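Local coordinates for beta-N-acetylhexosaminidase (Mycobacterium smegmatis, PDB 4YYF), which probably hydrolyses terminal non-reducing N-acetyl-D-hexosamine residues from N-acetyl-beta-D-hexosaminides, as a member of glycoside hydrolase family 3, at residues A[53-63]-A[81-90]. The protein carries 1 engineered substitution. Sequence-based numbering, arbitrary orientation.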
ATOM      1  N   VAL A  53      -8.295  -2.249 -11.251  1.00 13.75           N
ATOM      2  CA  VAL A  53      -9.417  -2.583 -12.126  1.00 13.36           C
ATOM      3  C   VAL A  53      -9.736  -1.409 -13.052  1.00 15.39           C
ATOM      4  O   VAL A  53      -9.515  -0.267 -12.680  1.00 16.69           O
ATOM      5  CB  VAL A  53     -10.669  -2.949 -11.312  1.00 16.39           C
ATOM      6  CG1 VAL A  53     -10.400  -4.176 -10.431  1.00 15.19           C
ATOM      7  CG2 VAL A  53     -11.116  -1.771 -10.452  1.00 17.56           C
ATOM      8  N   THR A  54     -10.239  -1.688 -14.257  1.00 13.25           N
ATOM      9  CA  THR A  54     -10.504  -0.630 -15.240  1.00 15.52           C
ATOM     10  C   THR A  54     -11.931  -0.089 -15.164  1.00 18.82           C
ATOM     11  O   THR A  54     -12.201   1.052 -15.561  1.00 20.23           O
ATOM     12  CB  THR A  54     -10.263  -1.108 -16.680  1.00 21.25           C
ATOM     13  OG1 THR A  54     -11.011  -2.309 -16.906  1.00 20.37           O
ATOM     14  CG2 THR A  54      -8.789  -1.369 -16.926  1.00 20.90           C
ATOM     15  N   ASP A  55     -12.844  -0.916 -14.665  1.00 16.00           N
ATOM     16  CA  ASP A  55     -14.268  -0.586 -14.672  1.00 15.92           C
ATOM     17  C   ASP A  55     -15.037  -1.621 -13.873  1.00 17.13           C
ATOM     18  O   ASP A  55     -14.451  -2.592 -13.368  1.00 15.15           O
ATOM     19  CB  ASP A  55     -14.796  -0.545 -16.110  1.00 15.64           C
ATOM     20  CG  ASP A  55     -14.349  -1.748 -16.920  1.00 25.52           C
ATOM     21  OD1 ASP A  55     -14.726  -2.877 -16.565  1.00 24.34           O
ATOM     22  OD2 ASP A  55     -13.596  -1.574 -17.903  1.00 28.13           O
ATOM     23  N   ALA A  56     -16.345  -1.427 -13.774  1.00 17.50           N
ATOM     24  CA  ALA A  56     -17.192  -2.321 -12.992  1.00 18.14           C
ATOM     25  C   ALA A  56     -17.106  -3.771 -13.486  1.00 18.90           C
ATOM     26  O   ALA A  56     -17.018  -4.681 -12.678  1.00 16.97           O
ATOM     27  CB  ALA A  56     -18.641  -1.837 -12.990  1.00 17.51           C
ATOM     28  N   ALA A  57     -17.133  -3.985 -14.804  1.00 12.57           N
ATOM     29  CA  ALA A  57     -17.156  -5.357 -15.346  1.00 16.16           C
ATOM     30  C   ALA A  57     -15.861  -6.107 -15.021  1.00 18.16           C
ATOM     31  O   ALA A  57     -15.861  -7.310 -14.734  1.00 16.21           O
ATOM     32  CB  ALA A  57     -17.424  -5.353 -16.870  1.00 17.62           C
ATOM     33  N   ASP A  58     -14.755  -5.382 -15.055  1.00 17.32           N
ATOM     34  CA  ASP A  58     -13.441  -5.932 -14.723  1.00 15.97           C
ATOM     35  C   ASP A  58     -13.388  -6.282 -13.221  1.00 16.29           C
ATOM     36  O   ASP A  58     -12.947  -7.381 -12.826  1.00 13.60           O
ATOM     37  CB  ASP A  58     -12.369  -4.886 -15.095  1.00 17.33           C
ATOM     38  CG  ASP A  58     -10.944  -5.398 -14.928  1.00 17.47           C
ATOM     39  OD1 ASP A  58     -10.688  -6.597 -15.174  1.00 18.96           O
ATOM     40  OD2 ASP A  58     -10.065  -4.581 -14.558  1.00 18.21           O
ATOM     41  N   ALA A  59     -13.870  -5.365 -12.383  1.00 14.33           N
ATOM     42  CA  ALA A  59     -13.909  -5.600 -10.941  1.00 14.99           C
ATOM     43  C   ALA A  59     -14.870  -6.729 -10.600  1.00 17.76           C
ATOM     44  O   ALA A  59     -14.577  -7.567  -9.743  1.00 13.35           O
ATOM     45  CB  ALA A  59     -14.309  -4.333 -10.190  1.00 14.22           C
ATOM     46  N   ARG A  60     -16.026  -6.744 -11.256  1.00 12.87           N
ATOM     47  CA  ARG A  60     -17.025  -7.769 -10.956  1.00 13.39           C
ATOM     48  C   ARG A  60     -16.487  -9.174 -11.249  1.00 14.31           C
ATOM     49  O   ARG A  60     -16.682 -10.093 -10.463  1.00 13.81           O
ATOM     50  CB  ARG A  60     -18.315  -7.529 -11.738  1.00 13.52           C
ATOM     51  CG  ARG A  60     -19.422  -8.527 -11.385  1.00 16.85           C
ATOM     52  CD  ARG A  60     -20.731  -8.219 -12.113  1.00 16.20           C
ATOM     53  NE  ARG A  60     -21.274  -6.924 -11.704  1.00 21.42           N
ATOM     54  CZ  ARG A  60     -21.968  -6.718 -10.586  1.00 25.30           C
ATOM     55  NH1 ARG A  60     -22.208  -7.728  -9.747  1.00 23.29           N
ATOM     56  NH2 ARG A  60     -22.422  -5.499 -10.311  1.00 23.15           N
ATOM     57  N   ALA A  61     -15.805  -9.331 -12.374  1.00 15.67           N
ATOM     58  CA  ALA A  61     -15.264 -10.632 -12.746  1.00 13.22           C
ATOM     59  C   ALA A  61     -14.110 -11.063 -11.842  1.00 14.77           C
ATOM     60  O   ALA A  61     -14.050 -12.221 -11.440  1.00 15.38           O
ATOM     61  CB  ALA A  61     -14.850 -10.653 -14.217  1.00 14.30           C
ATOM     62  N   VAL A  62     -13.198 -10.155 -11.503  1.00 10.40           N
ATOM     63  CA  VAL A  62     -12.029 -10.572 -10.722  1.00 12.50           C
ATOM     64  C   VAL A  62     -12.428 -10.961  -9.294  1.00 16.32           C
ATOM     65  O   VAL A  62     -11.905 -11.937  -8.738  1.00 14.85           O
ATOM     66  CB  VAL A  62     -10.860  -9.542 -10.776  1.00 13.65           C
ATOM     67  CG1 VAL A  62     -11.098  -8.366  -9.816  1.00 10.05           C
ATOM     68  CG2 VAL A  62      -9.523 -10.226 -10.446  1.00 14.17           C
ATOM     69  N   VAL A  63     -13.392 -10.242  -8.725  1.00 15.93           N
ATOM     70  CA  VAL A  63     -13.871 -10.530  -7.371  1.00 16.60           C
ATOM     71  C   VAL A  63     -14.671 -11.836  -7.309  1.00 19.78           C
ATOM     72  O   VAL A  63     -14.407 -12.691  -6.452  1.00 16.55           O
ATOM     73  CB  VAL A  63     -14.679  -9.351  -6.799  1.00 17.30           C
ATOM     74  CG1 VAL A  63     -15.377  -9.747  -5.481  1.00 16.13           C
ATOM     75  CG2 VAL A  63     -13.763  -8.144  -6.596  1.00 12.04           C
HETATM   76  N   MSE A  81     -18.294   3.619 -11.529  1.00 16.96           N
HETATM   77  CA  MSE A  81     -18.627   2.507 -10.631  1.00 18.96           C
HETATM   78  C   MSE A  81     -18.746   2.940  -9.164  1.00 18.89           C
HETATM   79  O   MSE A  81     -19.368   2.246  -8.354  1.00 18.93           O
HETATM   80  CB  MSE A  81     -17.601   1.374 -10.758  1.00 17.33           C
HETATM   81  CG  MSE A  81     -16.169   1.786 -10.376  1.00 20.56           C
HETATM   82 SE   MSE A  81     -14.897   0.292 -10.559  0.74 27.22          SE
HETATM   83  CE  MSE A  81     -15.634  -0.831  -9.183  1.00 20.10           C
ATOM     84  N   LEU A  82     -18.152   4.079  -8.813  1.00 14.18           N
ATOM     85  CA  LEU A  82     -18.217   4.562  -7.427  1.00 17.01           C
ATOM     86  C   LEU A  82     -19.510   5.295  -7.109  1.00 19.04           C
ATOM     87  O   LEU A  82     -19.850   5.480  -5.932  1.00 20.56           O
ATOM     88  CB  LEU A  82     -17.052   5.503  -7.118  1.00 15.86           C
ATOM     89  CG  LEU A  82     -15.676   4.948  -7.408  1.00 16.64           C
ATOM     90  CD1 LEU A  82     -14.630   6.014  -7.127  1.00 14.90           C
ATOM     91  CD2 LEU A  82     -15.450   3.702  -6.563  1.00 14.50           C
ATOM     92  N   THR A  83     -20.217   5.745  -8.142  1.00 16.84           N
ATOM     93  CA  THR A  83     -21.439   6.515  -7.923  1.00 16.19           C
ATOM     94  C   THR A  83     -22.698   5.862  -8.479  1.00 18.92           C
ATOM     95  O   THR A  83     -23.800   6.365  -8.244  1.00 23.85           O
ATOM     96  CB  THR A  83     -21.342   7.957  -8.491  1.00 29.80           C
ATOM     97  OG1 THR A  83     -21.086   7.906  -9.898  1.00 24.68           O
ATOM     98  CG2 THR A  83     -20.229   8.738  -7.804  1.00 30.00           C
ATOM     99  N   ASP A  84     -22.559   4.768  -9.229  1.00 22.23           N
ATOM    100  CA  ASP A  84     -23.747   4.199  -9.887  1.00 22.74           C
ATOM    101  C   ASP A  84     -24.273   2.943  -9.194  1.00 22.29           C
ATOM    102  O   ASP A  84     -25.181   2.288  -9.691  1.00 21.08           O
ATOM    103  CB  ASP A  84     -23.521   3.938 -11.389  1.00 25.50           C
ATOM    104  CG  ASP A  84     -22.494   2.837 -11.658  1.00 27.72           C
ATOM    105  OD1 ASP A  84     -22.113   2.097 -10.716  1.00 23.64           O
ATOM    106  OD2 ASP A  84     -22.059   2.706 -12.831  1.00 23.96           O
ATOM    107  N   GLY A  85     -23.699   2.613  -8.045  1.00 21.89           N
ATOM    108  CA  GLY A  85     -24.156   1.465  -7.272  1.00 16.96           C
ATOM    109  C   GLY A  85     -23.394   0.185  -7.556  1.00 20.32           C
ATOM    110  O   GLY A  85     -23.565  -0.815  -6.853  1.00 18.53           O
ATOM    111  N   SER A  86     -22.547   0.182  -8.582  1.00 16.15           N
ATOM    112  CA  SER A  86     -21.926  -1.086  -8.958  1.00 21.07           C
ATOM    113  C   SER A  86     -20.858  -1.539  -7.956  1.00 15.16           C
ATOM    114  O   SER A  86     -20.798  -2.719  -7.615  1.00 17.55           O
ATOM    115  CB  SER A  86     -21.432  -1.066 -10.414  1.00 29.41           C
ATOM    116  OG  SER A  86     -20.337  -0.193 -10.553  1.00 42.94           O
ATOM    117  N   LEU A  87     -20.040  -0.625  -7.435  1.00 14.10           N
ATOM    118  CA  LEU A  87     -19.058  -1.048  -6.428  1.00 16.22           C
ATOM    119  C   LEU A  87     -19.747  -1.634  -5.197  1.00 18.11           C
ATOM    120  O   LEU A  87     -19.348  -2.684  -4.699  1.00 16.84           O
ATOM    121  CB  LEU A  87     -18.113   0.088  -6.024  1.00 19.26           C
ATOM    122  CG  LEU A  87     -17.101  -0.312  -4.929  1.00 20.84           C
ATOM    123  CD1 LEU A  87     -16.144  -1.432  -5.398  1.00 18.94           C
ATOM    124  CD2 LEU A  87     -16.323   0.890  -4.456  1.00 20.63           C
ATOM    125  N   GLY A  88     -20.798  -0.967  -4.722  1.00 16.76           N
ATOM    126  CA  GLY A  88     -21.549  -1.450  -3.577  1.00 17.29           C
ATOM    127  C   GLY A  88     -22.081  -2.853  -3.796  1.00 16.86           C
ATOM    128  O   GLY A  88     -22.006  -3.695  -2.909  1.00 16.38           O
ATOM    129  N   ASP A  89     -22.604  -3.102  -4.992  1.00 16.45           N
ATOM    130  CA  ASP A  89     -23.163  -4.398  -5.329  1.00 15.94           C
ATOM    131  C   ASP A  89     -22.097  -5.497  -5.325  1.00 19.48           C
ATOM    132  O   ASP A  89     -22.316  -6.594  -4.794  1.00 17.06           O
ATOM    133  CB  ASP A  89     -23.838  -4.320  -6.692  1.00 16.82           C
ATOM    134  CG  ASP A  89     -24.559  -5.596  -7.057  1.00 21.52           C
ATOM    135  OD1 ASP A  89     -25.618  -5.858  -6.463  1.00 26.61           O
ATOM    136  OD2 ASP A  89     -24.076  -6.325  -7.945  1.00 27.85           O
ATOM    137  N   ILE A  90     -20.945  -5.200  -5.913  1.00 16.03           N
ATOM    138  CA  ILE A  90     -19.833  -6.160  -5.975  1.00 16.47           C
ATOM    139  C   ILE A  90     -19.278  -6.438  -4.576  1.00 17.26           C
ATOM    140  O   ILE A  90     -19.022  -7.590  -4.207  1.00 18.37           O
ATOM    141  CB  ILE A  90     -18.721  -5.622  -6.905  1.00 14.31           C
ATOM    142  CG1 ILE A  90     -19.243  -5.570  -8.345  1.00 15.64           C
ATOM    143  CG2 ILE A  90     -17.463  -6.487  -6.830  1.00 14.55           C
ATOM    144  CD1 ILE A  90     -18.434  -4.675  -9.270  1.00 16.01           C
TER
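I90 presses into a hole framed by A56, A59, R60 and V63, a knob-into-hole fit between helix segments 56-63 and 86-90, which run almost parallel, their axes 10.1 Å apart and 4° from alignment. Its branches divide the work: CD1 reaches the backbone O of A56 at 3.7 Å, CG2 lies against the V63 side chain, and CG1 sits 3.6 Å above the centre of the R60 guanidinium, covering one face. A branched isoleucine suits a site with walls on several sides; the short methyls of A56 and A59 accommodate CD1 and S86, whose OG lies 3.4 Å from A56 CB. R60, with CG anti to the backbone N (chi1 -176°) and a bend at chi3, is long enough to carry its charge past I90 to exposed D89. There NH1 and NH2 both bond D89 OD2, each at 3.0 Å, in an end-on salt bridge; the carboxylate is turned 47° from the guanidinium plane. Near the N-terminal end of helix 56-66, flexible, unbranched selenomethionine M81 lays SE 3.8 Å from D55 C, and its chi3 bend turns CE onto A59 CB. D55 N-caps this helix through OD1 to D58 N. Both helices of the TIM-barrel domain pack outside parallel strands 49-52 and 70-73, where I71 meets V53, V63 and L87.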